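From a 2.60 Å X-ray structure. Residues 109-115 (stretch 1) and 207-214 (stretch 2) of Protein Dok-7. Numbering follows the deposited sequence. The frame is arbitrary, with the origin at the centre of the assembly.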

# COMPACT_ATOMS: atom_id res chain seq x y z
N ARG B 109 4.00 9.87 9.38
CA ARG B 109 2.57 9.57 9.56
C ARG B 109 1.76 9.70 8.28
O ARG B 109 1.10 8.76 7.86
N TYR B 110 1.82 10.88 7.66
CA TYR B 110 1.06 11.17 6.45
C TYR B 110 1.43 10.20 5.33
O TYR B 110 0.56 9.67 4.65
N ALA B 111 2.73 9.97 5.16
CA ALA B 111 3.25 9.11 4.11
C ALA B 111 2.76 7.66 4.19
O ALA B 111 2.55 7.02 3.17
N LEU B 112 2.59 7.15 5.41
CA LEU B 112 2.19 5.75 5.60
C LEU B 112 0.69 5.49 5.39
O LEU B 112 0.26 4.33 5.32
N GLY B 113 -0.10 6.56 5.28
CA GLY B 113 -1.53 6.45 4.99
C GLY B 113 -2.38 7.01 6.10
O GLY B 113 -2.47 8.23 6.27
N GLU B 114 -3.03 6.13 6.85
CA GLU B 114 -3.79 6.55 8.02
C GLU B 114 -3.20 5.93 9.28
O GLU B 114 -3.45 4.76 9.60
N VAL B 115 -2.38 6.72 9.97
CA VAL B 115 -1.69 6.28 11.18
C VAL B 115 -1.85 7.31 12.30
O VAL B 115 -1.33 8.43 12.23
N ILE B 207 -13.31 5.77 3.72
CA ILE B 207 -13.05 7.20 3.75
C ILE B 207 -11.86 7.48 4.66
O ILE B 207 -11.75 6.92 5.74
N SER B 208 -10.95 8.33 4.19
CA SER B 208 -9.96 8.95 5.04
C SER B 208 -10.59 10.24 5.53
O SER B 208 -11.08 11.01 4.72
N PRO B 209 -10.57 10.49 6.86
CA PRO B 209 -11.25 11.68 7.37
C PRO B 209 -10.72 12.93 6.70
O PRO B 209 -11.46 13.89 6.50
N THR B 210 -9.45 12.89 6.34
CA THR B 210 -8.76 14.04 5.79
C THR B 210 -8.75 14.03 4.26
O THR B 210 -8.98 15.05 3.63
N LYS B 211 -8.52 12.86 3.66
CA LYS B 211 -8.35 12.76 2.20
C LYS B 211 -9.60 12.36 1.41
O LYS B 211 -9.60 12.38 0.18
N GLY B 212 -10.67 12.00 2.11
CA GLY B 212 -11.84 11.41 1.46
C GLY B 212 -11.50 10.00 1.02
O GLY B 212 -10.53 9.41 1.53
N PRO B 213 -12.28 9.45 0.06
CA PRO B 213 -12.11 8.07 -0.42
C PRO B 213 -10.67 7.72 -0.79
O PRO B 213 -9.96 8.55 -1.37
N PHE B 214 -10.24 6.51 -0.44
CA PHE B 214 -8.89 6.04 -0.76
C PHE B 214 -8.72 5.93 -2.28
O PHE B 214 -7.60 5.92 -2.78

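Ile 207 opens stretch 2 but does not reach stretch 1. Ser 208 is the first residue to make contact. Its side chain points toward stretch 1, with chi1 in t. There Ser 208 OG donates a very short hydrogen bond of 2.5 Å to Glu 114 OE2. Glu 114 is buried, also points toward its partner, and bends through m for both chi1 and chi2. It carries the largest share of the contact. Ser 208 OG also accepts a hydrogen bond from Lys 211 N at 2.8 Å and a weak one from Thr 210 N at 3.3 Å. The hydroxyl therefore ties the turn to the carboxylate. Backbone bonds in both directions between Ser 208 and Gly 212 close this turn.

Pro 209 points sideways. Its ring is C-gamma exo, and Pro 209 CD lies 3.9 Å from Glu 114 OE1. Thr 210 points toward stretch 1 with chi1 in t. Its methyl, Thr 210 CG2, approaches Glu 114 OE2 at 4.1 Å. Water 1 donates to Glu 114 OE1 at 2.6 Å and accepts a weak bond from Thr 210 N at 3.4 Å, so it bridges the stretches.

Lys 211 points toward stretch 1 and has chi1 in m and chi2 in t. Its chain extends to Tyr 110, where Lys 211 NZ is 3.3 Å from Tyr 110 CE1, oblique to the ring. Tyr 110 has chi1 in t and points sideways, but its end comes nearer. Lys 211 NZ is also 4.1 Å from Glu 114 OE2. The charges are opposite, but this is beyond a salt bridge.

Gly 212 and Pro 213 make no contact. Phe 214, with chi1 in m, points sideways, yet its ring comes nearer. Phe 214 CE1 meets Glu 114 CG at 4.5 Å, a loose nonpolar contact beside the buried carboxylate.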

# COMPACT_ATOMS: atom_id res chain seq x y z
CB ARG B 109 1.95 10.46 10.63
CG ARG B 109 1.93 9.82 11.98
CD ARG B 109 1.21 10.69 13.00
NE ARG B 109 0.49 9.82 13.92
CZ ARG B 109 1.01 9.26 15.01
NH1 ARG B 109 2.28 9.48 15.36
NH2 ARG B 109 0.26 8.47 15.74
CB TYR B 110 1.30 12.60 6.01
CG TYR B 110 0.61 12.96 4.71
CD1 TYR B 110 -0.70 13.42 4.71
CD2 TYR B 110 1.27 12.83 3.49
CE1 TYR B 110 -1.34 13.75 3.52
CE2 TYR B 110 0.64 13.15 2.30
CZ TYR B 110 -0.67 13.61 2.32
OH TYR B 110 -1.30 13.94 1.14
CB ALA B 111 4.76 9.15 4.09
CB LEU B 112 2.67 5.21 6.95
CG LEU B 112 4.18 5.04 7.12
CD1 LEU B 112 4.53 4.61 8.55
CD2 LEU B 112 4.78 4.06 6.09
CB GLU B 114 -5.28 6.21 7.87
CG GLU B 114 -5.99 6.98 6.74
CD GLU B 114 -6.10 8.48 7.00
OE1 GLU B 114 -6.14 8.91 8.18
OE2 GLU B 114 -6.15 9.24 6.01
CB VAL B 115 -0.20 5.84 10.91
CG1 VAL B 115 0.38 6.53 9.69
CG2 VAL B 115 0.70 6.03 12.14
CB ILE B 207 -14.28 8.00 4.23
CG1 ILE B 207 -15.56 7.52 3.53
CG2 ILE B 207 -14.07 9.50 3.99
CD1 ILE B 207 -16.85 7.86 4.26
CB SER B 208 -8.69 9.25 4.25
OG SER B 208 -7.98 10.36 4.80
CB PRO B 209 -10.88 11.67 8.86
CG PRO B 209 -10.64 10.24 9.18
CD PRO B 209 -9.95 9.70 7.95
CB THR B 210 -7.34 14.17 6.43
OG1 THR B 210 -6.91 15.53 6.40
CG2 THR B 210 -6.31 13.28 5.76
CB LYS B 211 -7.19 11.81 1.85
CG LYS B 211 -5.83 12.32 2.27
CD LYS B 211 -4.71 11.50 1.67
CE LYS B 211 -4.19 10.48 2.65
NZ LYS B 211 -3.30 11.09 3.68
CB PRO B 213 -12.99 8.04 -1.68
CG PRO B 213 -14.05 9.05 -1.43
CD PRO B 213 -13.39 10.15 -0.62
CB PHE B 214 -8.58 4.68 -0.11
CG PHE B 214 -8.87 4.61 1.38
CD1 PHE B 214 -8.60 5.68 2.22
CD2 PHE B 214 -9.39 3.44 1.93
CE1 PHE B 214 -8.87 5.60 3.59
CE2 PHE B 214 -9.65 3.34 3.30
CZ PHE B 214 -9.39 4.42 4.13
O HOH W 1 -7.06 11.33 8.22